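Local coordinates for flagellar biosynthesis protein FlhA (Bacillus subtilis, PDB 3MIX), which takes part in the export of flagellar proteins by the type III secretion system, this chain being its cytosolic domain, at residues Q79-L82 with L86-P89; N216-G221 with L253-D258; M347-L352 with L360-Y365. All blocks are in the same frame, centred on the assembly; numbering follows the deposited sequence.

The three contacts follow one another along the cytosolic domain, each closing before the next opens. Interaction 1 sits at the end of helix 69-84, where the chain heads into strand 92-95 of the four-stranded mixed sheet. Interaction 2 joins the loops that lead into helices 220-232 and 257-267, and interaction 3 joins helix 343-353 to strand 362-364. Interactions 2 and 3, with centres 22 Å apart, meet directly where D258 CB packs on M347 SD at 3.7 Å. Interaction 1 lies across the chain's centre from interaction 3, its nearest atoms about 17 Å from that contact and about 13 Å from interaction 2. Different parts of the cytosolic domain are thus each closed by local contacts.

Interaction 1 (Q79-L82 with L86-P89); sequences QLAL and LVIP
The backbone of A81, near the end of helix 69-84, meets that of L86 with their CA atoms 4.7 Å apart, as the chain doubles back beside the last turn of the helix. The closest approach is a CA-H...O contact: A81 CA lies 3.1 Å from L86 O, with 133° at the hydrogen. A81 N is also near that oxygen, but the angle is too poor for a hydrogen bond. Side chains add a light apolar touch, A81 CB standing 4.2 Å from V87 CG2. The CB of V87 leaves the backbone away from the helix; with CG1 opposite the backbone N (chi1 -178°), CG2 swings beside that N and becomes the methyl that meets A81. L80 and L86 are buried, and both carry their side chains onto helix 170-189, L80 against I182 and K183 and L86 against A186. R77, one turn earlier in the helix, hydrogen-bonds I88 O through NE and ties the returning chain to the helix. The return forms the helix-to-strand turn of a beta-alpha-beta crossover from strand 49-53 through helix 69-84 to its parallel neighbour, strand 92-95.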
ATOM      1  N   GLN A  79      -2.885  14.580   3.679  1.00 20.91           N
ATOM      2  CA  GLN A  79      -2.569  14.208   2.298  1.00 21.19           C
ATOM      3  C   GLN A  79      -3.000  12.789   1.939  1.00 18.32           C
ATOM      4  O   GLN A  79      -3.635  12.555   0.910  1.00 17.75           O
ATOM      5  CB  GLN A  79      -1.066  14.351   2.030  1.00 23.23           C
ATOM      6  CG  GLN A  79      -0.640  13.970   0.596  1.00 29.60           C
ATOM      7  CD  GLN A  79       0.848  13.574   0.474  1.00 38.18           C
ATOM      8  OE1 GLN A  79       1.210  12.687  -0.324  1.00 40.28           O
ATOM      9  NE2 GLN A  79       1.709  14.225   1.269  1.00 41.22           N
ATOM     10  N   LEU A  80      -2.628  11.838   2.790  1.00 16.50           N
ATOM     11  CA  LEU A  80      -2.813  10.434   2.491  1.00 13.93           C
ATOM     12  C   LEU A  80      -4.258  10.016   2.626  1.00 12.72           C
ATOM     13  O   LEU A  80      -4.681   9.101   1.947  1.00 11.99           O
ATOM     14  CB  LEU A  80      -1.930   9.585   3.399  1.00 13.15           C
ATOM     15  CG  LEU A  80      -0.446   9.727   3.066  1.00 12.86           C
ATOM     16  CD1 LEU A  80       0.301   8.759   3.946  1.00 12.57           C
ATOM     17  CD2 LEU A  80      -0.206   9.442   1.593  1.00 13.34           C
ATOM     18  N   ALA A  81      -5.000  10.678   3.513  1.00 12.69           N
ATOM     19  CA  ALA A  81      -6.437  10.490   3.583  1.00 13.62           C
ATOM     20  C   ALA A  81      -7.091  10.852   2.257  1.00 14.76           C
ATOM     21  O   ALA A  81      -7.965  10.106   1.784  1.00 14.29           O
ATOM     22  CB  ALA A  81      -7.051  11.305   4.726  1.00 13.65           C
ATOM     23  N   LEU A  82      -6.660  11.969   1.656  1.00 15.92           N
ATOM     24  CA  LEU A  82      -7.274  12.455   0.418  1.00 17.76           C
ATOM     25  C   LEU A  82      -6.784  11.655  -0.767  1.00 17.89           C
ATOM     26  O   LEU A  82      -7.540  11.422  -1.707  1.00 18.16           O
ATOM     27  CB  LEU A  82      -7.043  13.967   0.182  1.00 18.60           C
ATOM     28  CG  LEU A  82      -7.633  14.926   1.238  1.00 21.34           C
ATOM     29  CD1 LEU A  82      -7.092  16.349   1.098  1.00 20.68           C
ATOM     30  CD2 LEU A  82      -9.186  14.947   1.187  1.00 22.80           C
ATOM     31  N   LEU A  86      -7.229   6.375   3.220  1.00 10.59           N
ATOM     32  CA  LEU A  86      -6.763   5.850   4.512  1.00 11.18           C
ATOM     33  C   LEU A  86      -6.351   7.010   5.441  1.00 11.45           C
ATOM     34  O   LEU A  86      -5.554   7.869   5.068  1.00 12.52           O
ATOM     35  CB  LEU A  86      -5.550   4.925   4.308  1.00 10.10           C
ATOM     36  CG  LEU A  86      -4.843   4.389   5.566  1.00 13.39           C
ATOM     37  CD1 LEU A  86      -5.668   3.357   6.341  1.00 11.12           C
ATOM     38  CD2 LEU A  86      -3.450   3.847   5.285  1.00 12.06           C
ATOM     39  N   VAL A  87      -6.932   7.016   6.629  1.00 10.85           N
ATOM     40  CA  VAL A  87      -6.590   7.903   7.680  1.00 10.81           C
ATOM     41  C   VAL A  87      -5.645   7.157   8.623  1.00 10.10           C
ATOM     42  O   VAL A  87      -6.075   6.282   9.380  1.00  9.10           O
ATOM     43  CB  VAL A  87      -7.806   8.298   8.519  1.00 11.10           C
ATOM     44  CG1 VAL A  87      -7.360   9.287   9.570  1.00 13.65           C
ATOM     45  CG2 VAL A  87      -8.895   8.917   7.662  1.00 12.28           C
ATOM     46  N   ILE A  88      -4.377   7.551   8.601  1.00  9.83           N
ATOM     47  CA  ILE A  88      -3.384   6.909   9.430  1.00  9.95           C
ATOM     48  C   ILE A  88      -3.648   7.197  10.895  1.00 10.87           C
ATOM     49  O   ILE A  88      -4.131   8.292  11.262  1.00 11.96           O
ATOM     50  CB  ILE A  88      -1.930   7.278   9.030  1.00 10.53           C
ATOM     51  CG1 ILE A  88      -1.656   8.762   9.278  1.00 11.63           C
ATOM     52  CG2 ILE A  88      -1.663   6.862   7.564  1.00 10.13           C
ATOM     53  CD1 ILE A  88      -0.162   9.124   9.262  1.00 13.51           C
ATOM     54  N   PRO A  89      -3.364   6.207  11.736  1.00 11.05           N
ATOM     55  CA  PRO A  89      -3.525   6.370  13.177  1.00 12.42           C
ATOM     56  C   PRO A  89      -2.429   7.267  13.750  1.00 14.90           C
ATOM     57  O   PRO A  89      -1.508   7.713  13.040  1.00 13.33           O
ATOM     58  CB  PRO A  89      -3.394   4.936  13.711  1.00 11.88           C
ATOM     59  CG  PRO A  89      -2.450   4.250  12.671  1.00 12.27           C
ATOM     60  CD  PRO A  89      -2.849   4.872  11.351  1.00 10.82           C
TER

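Interaction 2 (N216-G221 with L253-D258); sequences NPLSVG and LTTDSD
L218 and T255 form the close part of this contact, two side chains sliding past each other in opposite directions. L218 CD2 comes 3.8 Å from T255 CG2 and 4.0 Å from T255 CB, so one branch of the leucine lies against the methyl side of the threonine. That methyl also faces the backbone, with P217 O 3.9 Å from T255 CG2. The leucine reaches across because its CG lies opposite the carbonyl carbon (chi1 -61°); it is buried and also packs on L260. P217 follows a cis peptide bond and brings its carbonyl to the contact. Both segments lead into helices through classical N-caps. S219 OG accepts from D222 N at the start of helix 220-232, while D256 OD1 accepts from L259 N and, weakly, from D258 N 2.8 Å away at the start of helix 257-267. Just before the second cap an ST turn sets the chain: T254 OG1 accepts from D256 N at 3.0 Å, with 154° at the hydrogen. The other side of the contact is loose. T255 is exposed, and its OG1 is turned off the leucine. Past the leucine the two chains separate, and helix 220-232 itself takes over the contact: D258 OD1 forms a salt bridge with K229 NZ, and S257 touches K225 and V226.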
ATOM      1  N   ASN A 216     -24.034  -8.722   7.838  1.00 24.99           N
ATOM      2  CA  ASN A 216     -24.441  -9.834   6.972  1.00 26.51           C
ATOM      3  C   ASN A 216     -24.812  -9.322   5.584  1.00 24.63           C
ATOM      4  O   ASN A 216     -25.696  -8.491   5.471  1.00 25.24           O
ATOM      5  CB  ASN A 216     -25.625 -10.610   7.576  1.00 29.20           C
ATOM      6  CG  ASN A 216     -26.032 -11.812   6.725  1.00 33.65           C
ATOM      7  OD1 ASN A 216     -25.690 -12.955   7.043  1.00 39.76           O
ATOM      8  ND2 ASN A 216     -26.752 -11.563   5.638  1.00 37.66           N
ATOM      9  N   PRO A 217     -24.189  -9.867   4.524  1.00 22.83           N
ATOM     10  CA  PRO A 217     -23.356 -11.092   4.493  1.00 21.99           C
ATOM     11  C   PRO A 217     -21.907 -10.924   4.910  1.00 19.93           C
ATOM     12  O   PRO A 217     -21.237 -11.922   5.210  1.00 19.97           O
ATOM     13  CB  PRO A 217     -23.412 -11.506   3.019  1.00 21.86           C
ATOM     14  CG  PRO A 217     -23.625 -10.225   2.289  1.00 21.32           C
ATOM     15  CD  PRO A 217     -24.443  -9.339   3.173  1.00 21.40           C
ATOM     16  N   LEU A 218     -21.428  -9.681   4.945  1.00 18.10           N
ATOM     17  CA  LEU A 218     -20.011  -9.426   5.132  1.00 16.17           C
ATOM     18  C   LEU A 218     -19.669  -8.888   6.516  1.00 15.81           C
ATOM     19  O   LEU A 218     -20.237  -7.889   6.955  1.00 16.01           O
ATOM     20  CB  LEU A 218     -19.501  -8.469   4.042  1.00 15.14           C
ATOM     21  CG  LEU A 218     -19.626  -8.960   2.592  1.00 15.54           C
ATOM     22  CD1 LEU A 218     -18.954  -7.964   1.605  1.00 12.01           C
ATOM     23  CD2 LEU A 218     -19.031 -10.359   2.407  1.00 14.35           C
ATOM     24  N   SER A 219     -18.727  -9.539   7.197  1.00 14.81           N
ATOM     25  CA  SER A 219     -18.233  -9.024   8.474  1.00 14.15           C
ATOM     26  C   SER A 219     -17.350  -7.801   8.261  1.00 12.16           C
ATOM     27  O   SER A 219     -16.827  -7.578   7.158  1.00 11.18           O
ATOM     28  CB  SER A 219     -17.427 -10.115   9.196  1.00 14.38           C
ATOM     29  OG  SER A 219     -16.233 -10.384   8.450  1.00 15.89           O
ATOM     30  N   VAL A 220     -17.125  -7.022   9.319  1.00 11.99           N
ATOM     31  CA  VAL A 220     -16.121  -5.953   9.239  1.00 10.81           C
ATOM     32  C   VAL A 220     -14.781  -6.507   8.714  1.00 10.13           C
ATOM     33  O   VAL A 220     -14.108  -5.870   7.884  1.00  9.27           O
ATOM     34  CB  VAL A 220     -15.933  -5.237  10.604  1.00 11.12           C
ATOM     35  CG1 VAL A 220     -14.769  -4.224  10.535  1.00 10.14           C
ATOM     36  CG2 VAL A 220     -17.281  -4.554  11.044  1.00 12.01           C
ATOM     37  N   GLY A 221     -14.422  -7.708   9.179  1.00 10.74           N
ATOM     38  CA  GLY A 221     -13.148  -8.354   8.822  1.00 10.46           C
ATOM     39  C   GLY A 221     -13.040  -8.664   7.341  1.00 10.16           C
ATOM     40  O   GLY A 221     -11.997  -8.468   6.736  1.00  9.61           O
ATOM     41  N   LEU A 253     -23.365 -13.680  -2.952  1.00 31.07           N
ATOM     42  CA  LEU A 253     -22.939 -14.704  -3.890  1.00 32.27           C
ATOM     43  C   LEU A 253     -21.590 -15.260  -3.458  1.00 31.41           C
ATOM     44  O   LEU A 253     -21.257 -16.385  -3.794  1.00 33.06           O
ATOM     45  CB  LEU A 253     -22.843 -14.131  -5.318  1.00 32.20           C
ATOM     46  CG  LEU A 253     -24.112 -13.551  -5.972  1.00 34.34           C
ATOM     47  CD1 LEU A 253     -23.815 -12.944  -7.354  1.00 35.27           C
ATOM     48  CD2 LEU A 253     -25.247 -14.590  -6.061  1.00 36.21           C
ATOM     49  N   THR A 254     -20.826 -14.462  -2.715  1.00 29.23           N
ATOM     50  CA  THR A 254     -19.495 -14.850  -2.252  1.00 28.24           C
ATOM     51  C   THR A 254     -18.995 -13.945  -1.132  1.00 26.45           C
ATOM     52  O   THR A 254     -19.209 -12.719  -1.161  1.00 24.42           O
ATOM     53  CB  THR A 254     -18.436 -14.857  -3.408  1.00 28.23           C
ATOM     54  OG1 THR A 254     -17.175 -15.239  -2.871  1.00 28.25           O
ATOM     55  CG2 THR A 254     -18.262 -13.482  -4.050  1.00 27.50           C
ATOM     56  N   THR A 255     -18.318 -14.549  -0.154  1.00 26.14           N
ATOM     57  CA  THR A 255     -17.621 -13.781   0.876  1.00 24.54           C
ATOM     58  C   THR A 255     -16.113 -13.852   0.696  1.00 23.44           C
ATOM     59  O   THR A 255     -15.350 -13.335   1.534  1.00 22.67           O
ATOM     60  CB  THR A 255     -18.004 -14.212   2.313  1.00 25.38           C
ATOM     61  OG1 THR A 255     -17.541 -15.552   2.544  1.00 29.32           O
ATOM     62  CG2 THR A 255     -19.516 -14.144   2.529  1.00 25.55           C
ATOM     63  N   ASP A 256     -15.685 -14.462  -0.407  1.00 23.70           N
ATOM     64  CA  ASP A 256     -14.267 -14.561  -0.737  1.00 23.70           C
ATOM     65  C   ASP A 256     -13.679 -13.187  -1.087  1.00 21.63           C
ATOM     66  O   ASP A 256     -14.030 -12.593  -2.106  1.00 21.08           O
ATOM     67  CB  ASP A 256     -14.064 -15.530  -1.903  1.00 25.54           C
ATOM     68  CG  ASP A 256     -12.587 -15.746  -2.236  1.00 27.77           C
ATOM     69  OD1 ASP A 256     -11.803 -14.786  -2.182  1.00 30.27           O
ATOM     70  OD2 ASP A 256     -12.201 -16.882  -2.566  1.00 33.86           O
ATOM     71  N   SER A 257     -12.757 -12.713  -0.257  1.00 20.41           N
ATOM     72  CA  SER A 257     -12.239 -11.365  -0.387  1.00 19.15           C
ATOM     73  C   SER A 257     -11.363 -11.206  -1.612  1.00 19.41           C
ATOM     74  O   SER A 257     -11.295 -10.138  -2.167  1.00 17.87           O
ATOM     75  CB  SER A 257     -11.503 -10.922   0.872  1.00 17.61           C
ATOM     76  OG  SER A 257     -10.209 -11.508   0.899  1.00 21.17           O
ATOM     77  N   ASP A 258     -10.690 -12.263  -2.044  1.00 20.97           N
ATOM     78  CA  ASP A 258     -10.007 -12.202  -3.341  1.00 22.32           C
ATOM     79  C   ASP A 258     -10.973 -11.888  -4.507  1.00 21.71           C
ATOM     80  O   ASP A 258     -10.700 -11.008  -5.309  1.00 20.40           O
ATOM     81  CB  ASP A 258      -9.225 -13.499  -3.597  1.00 24.64           C
ATOM     82  CG  ASP A 258      -7.996 -13.631  -2.678  1.00 27.22           C
ATOM     83  OD1 ASP A 258      -7.293 -12.614  -2.450  1.00 28.80           O
ATOM     84  OD2 ASP A 258      -7.740 -14.749  -2.179  1.00 32.43           O
TER

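Interaction 3 (M347-L352 with L360-Y365); sequences MYVKQL and LPVLSY
V349 and K350 of helix 343-353 pack against V362, joining the helix of a beta-alpha-beta unit to its second strand, 362-364, which runs parallel to the first, 339-341. The apolar contacts centre on V362, whose two methyls serve different partners. Its CG1 meets V349 CG1 at 3.9 Å, the two side chains meeting at a slant, and V349 also rests on L339 and C341 of the neighbouring strand. The other methyl takes the lysine, V362 CG2 lying 4.0 Å from K350 CD. A bend at chi2 (70°) carries the otherwise extended lysine chain across this methyl with CD as the carbon that touches, while CE and NZ continue on to the loop. Backbone bonds join the strands: P361 and L363 pair with L339, and L363 also with C341. A side-chain-to-backbone bond ties strand to helix, V362 O accepting from R346 NE one turn back. The remaining polar contacts gather at the ammonium group. K350 NZ hydrogen-bonds to P358 O, in the loop that leads from helix to strand, and weakly to L360 O at 3.3 Å. A second, indirect route to the same carbonyl runs through water 1, which accepts from K350 NZ at 2.8 Å and lies 3.0 Å from L360 O, to which it can donate.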
ATOM      1  N   MET A 347      -5.604 -11.520 -11.207  1.00 40.08           N
ATOM      2  CA  MET A 347      -5.260 -11.742  -9.810  1.00 39.36           C
ATOM      3  C   MET A 347      -4.113 -12.764  -9.652  1.00 39.78           C
ATOM      4  O   MET A 347      -3.240 -12.597  -8.806  1.00 38.95           O
ATOM      5  CB  MET A 347      -6.519 -12.136  -9.021  1.00 38.81           C
ATOM      6  CG  MET A 347      -6.342 -13.258  -8.025  1.00 43.16           C
ATOM      7  SD  MET A 347      -7.787 -13.532  -6.970  1.00 50.04           S
ATOM      8  CE  MET A 347      -9.036 -13.991  -8.170  1.00 46.34           C
ATOM      9  N   TYR A 348      -4.090 -13.785 -10.497  1.00 41.01           N
ATOM     10  CA  TYR A 348      -3.027 -14.796 -10.424  1.00 42.13           C
ATOM     11  C   TYR A 348      -1.684 -14.319 -10.976  1.00 42.78           C
ATOM     12  O   TYR A 348      -0.637 -14.648 -10.424  1.00 43.04           O
ATOM     13  CB  TYR A 348      -3.481 -16.092 -11.090  1.00 44.27           C
ATOM     14  CG  TYR A 348      -4.709 -16.690 -10.433  1.00 43.89           C
ATOM     15  CD1 TYR A 348      -4.610 -17.360  -9.209  1.00 43.64           C
ATOM     16  CD2 TYR A 348      -5.972 -16.561 -11.018  1.00 43.96           C
ATOM     17  CE1 TYR A 348      -5.728 -17.906  -8.594  1.00 43.72           C
ATOM     18  CE2 TYR A 348      -7.102 -17.101 -10.407  1.00 44.05           C
ATOM     19  CZ  TYR A 348      -6.967 -17.771  -9.198  1.00 44.75           C
ATOM     20  OH  TYR A 348      -8.068 -18.315  -8.589  1.00 46.71           O
ATOM     21  N   VAL A 349      -1.717 -13.536 -12.054  1.00 43.14           N
ATOM     22  CA  VAL A 349      -0.504 -12.921 -12.603  1.00 44.01           C
ATOM     23  C   VAL A 349       0.159 -12.073 -11.520  1.00 42.47           C
ATOM     24  O   VAL A 349       1.383 -12.132 -11.326  1.00 43.19           O
ATOM     25  CB  VAL A 349      -0.809 -12.038 -13.851  1.00 44.60           C
ATOM     26  CG1 VAL A 349       0.444 -11.318 -14.340  1.00 44.77           C
ATOM     27  CG2 VAL A 349      -1.415 -12.867 -14.967  1.00 46.25           C
ATOM     28  N   LYS A 350      -0.671 -11.310 -10.808  1.00 40.27           N
ATOM     29  CA  LYS A 350      -0.216 -10.444  -9.722  1.00 39.22           C
ATOM     30  C   LYS A 350       0.458 -11.205  -8.580  1.00 39.86           C
ATOM     31  O   LYS A 350       1.542 -10.820  -8.127  1.00 39.69           O
ATOM     32  CB  LYS A 350      -1.373  -9.578  -9.200  1.00 36.51           C
ATOM     33  CG  LYS A 350      -0.966  -8.609  -8.108  1.00 33.86           C
ATOM     34  CD  LYS A 350      -0.084  -7.504  -8.634  1.00 33.86           C
ATOM     35  CE  LYS A 350       0.557  -6.733  -7.495  1.00 32.40           C
ATOM     36  NZ  LYS A 350       1.410  -5.624  -8.023  1.00 34.68           N
ATOM     37  N   GLN A 351      -0.191 -12.273  -8.117  1.00 41.39           N
ATOM     38  CA  GLN A 351       0.370 -13.155  -7.094  1.00 43.77           C
ATOM     39  C   GLN A 351       1.784 -13.630  -7.477  1.00 47.31           C
ATOM     40  O   GLN A 351       2.725 -13.563  -6.671  1.00 47.51           O
ATOM     41  CB  GLN A 351      -0.527 -14.380  -6.924  1.00 44.47           C
ATOM     42  CG  GLN A 351      -1.352 -14.427  -5.660  1.00 43.98           C
ATOM     43  CD  GLN A 351      -2.290 -15.624  -5.641  1.00 47.01           C
ATOM     44  OE1 GLN A 351      -1.888 -16.757  -5.941  1.00 49.50           O
ATOM     45  NE2 GLN A 351      -3.557 -15.375  -5.306  1.00 46.17           N
ATOM     46  N   LEU A 352       1.906 -14.108  -8.715  1.00 50.56           N
ATOM     47  CA  LEU A 352       3.158 -14.607  -9.264  1.00 54.54           C
ATOM     48  C   LEU A 352       4.271 -13.563  -9.296  1.00 55.62           C
ATOM     49  O   LEU A 352       5.405 -13.857  -8.915  1.00 57.09           O
ATOM     50  CB  LEU A 352       2.911 -15.167 -10.667  1.00 56.97           C
ATOM     51  CG  LEU A 352       4.069 -15.704 -11.501  1.00 60.36           C
ATOM     52  CD1 LEU A 352       4.882 -16.730 -10.723  1.00 62.12           C
ATOM     53  CD2 LEU A 352       3.524 -16.298 -12.791  1.00 62.93           C
ATOM     54  N   LEU A 360       4.828  -3.468  -9.956  1.00 50.43           N
ATOM     55  CA  LEU A 360       4.408  -3.477 -11.352  1.00 49.17           C
ATOM     56  C   LEU A 360       2.877  -3.567 -11.406  1.00 45.76           C
ATOM     57  O   LEU A 360       2.296  -4.602 -11.049  1.00 44.60           O
ATOM     58  CB  LEU A 360       5.026  -4.653 -12.108  1.00 51.41           C
ATOM     59  CG  LEU A 360       4.683  -4.721 -13.602  1.00 53.49           C
ATOM     60  CD1 LEU A 360       5.461  -3.678 -14.390  1.00 55.30           C
ATOM     61  CD2 LEU A 360       4.939  -6.107 -14.177  1.00 55.94           C
ATOM     62  N   PRO A 361       2.212  -2.486 -11.852  1.00 43.58           N
ATOM     63  CA  PRO A 361       0.755  -2.536 -11.918  1.00 40.95           C
ATOM     64  C   PRO A 361       0.293  -3.574 -12.931  1.00 41.23           C
ATOM     65  O   PRO A 361       0.707  -3.546 -14.102  1.00 42.84           O
ATOM     66  CB  PRO A 361       0.365  -1.124 -12.363  1.00 40.74           C
ATOM     67  CG  PRO A 361       1.563  -0.280 -12.069  1.00 41.96           C
ATOM     68  CD  PRO A 361       2.730  -1.177 -12.282  1.00 44.32           C
ATOM     69  N   VAL A 362      -0.524  -4.506 -12.455  1.00 38.66           N
ATOM     70  CA  VAL A 362      -1.111  -5.531 -13.297  1.00 38.52           C
ATOM     71  C   VAL A 362      -2.594  -5.229 -13.421  1.00 36.79           C
ATOM     72  O   VAL A 362      -3.350  -5.333 -12.453  1.00 34.29           O
ATOM     73  CB  VAL A 362      -0.862  -6.945 -12.728  1.00 38.48           C
ATOM     74  CG1 VAL A 362      -1.456  -8.018 -13.635  1.00 39.38           C
ATOM     75  CG2 VAL A 362       0.618  -7.167 -12.553  1.00 40.23           C
ATOM     76  N   LEU A 363      -2.999  -4.826 -14.617  1.00 37.73           N
ATOM     77  CA  LEU A 363      -4.380  -4.428 -14.853  1.00 37.14           C
ATOM     78  C   LEU A 363      -5.117  -5.465 -15.672  1.00 38.57           C
ATOM     79  O   LEU A 363      -4.495  -6.273 -16.349  1.00 40.81           O
ATOM     80  CB  LEU A 363      -4.437  -3.069 -15.554  1.00 37.26           C
ATOM     81  CG  LEU A 363      -3.781  -1.874 -14.858  1.00 36.86           C
ATOM     82  CD1 LEU A 363      -4.069  -0.608 -15.663  1.00 36.56           C
ATOM     83  CD2 LEU A 363      -4.230  -1.729 -13.378  1.00 31.21           C
ATOM     84  N   SER A 364      -6.440  -5.454 -15.590  1.00 38.13           N
ATOM     85  CA  SER A 364      -7.255  -6.206 -16.525  1.00 40.50           C
ATOM     86  C   SER A 364      -7.946  -5.249 -17.524  1.00 41.78           C
ATOM     87  O   SER A 364      -8.134  -4.063 -17.230  1.00 40.21           O
ATOM     88  CB  SER A 364      -8.247  -7.109 -15.793  1.00 39.05           C
ATOM     89  OG  SER A 364      -9.492  -6.478 -15.598  1.00 38.49           O
ATOM     90  N   TYR A 365      -8.308  -5.770 -18.696  1.00 44.79           N
ATOM     91  CA  TYR A 365      -8.916  -4.960 -19.759  1.00 47.01           C
ATOM     92  C   TYR A 365     -10.172  -4.258 -19.282  1.00 45.86           C
ATOM     93  O   TYR A 365     -10.454  -3.139 -19.698  1.00 46.20           O
ATOM     94  CB  TYR A 365      -9.251  -5.818 -20.990  1.00 49.99           C
ATOM     95  CG  TYR A 365      -8.112  -6.682 -21.480  1.00 53.29           C
ATOM     96  CD1 TYR A 365      -6.917  -6.113 -21.917  1.00 56.51           C
ATOM     97  CD2 TYR A 365      -8.234  -8.066 -21.514  1.00 55.91           C
ATOM     98  CE1 TYR A 365      -5.856  -6.905 -22.371  1.00 60.32           C
ATOM     99  CE2 TYR A 365      -7.184  -8.868 -21.970  1.00 60.53           C
ATOM    100  CZ  TYR A 365      -5.996  -8.281 -22.392  1.00 62.18           C
ATOM    101  OH  TYR A 365      -4.954  -9.073 -22.837  1.00 66.73           O
TER
HETATM  102  O   HOH W   1       3.469  -6.871  -9.412  1.00 19.19           O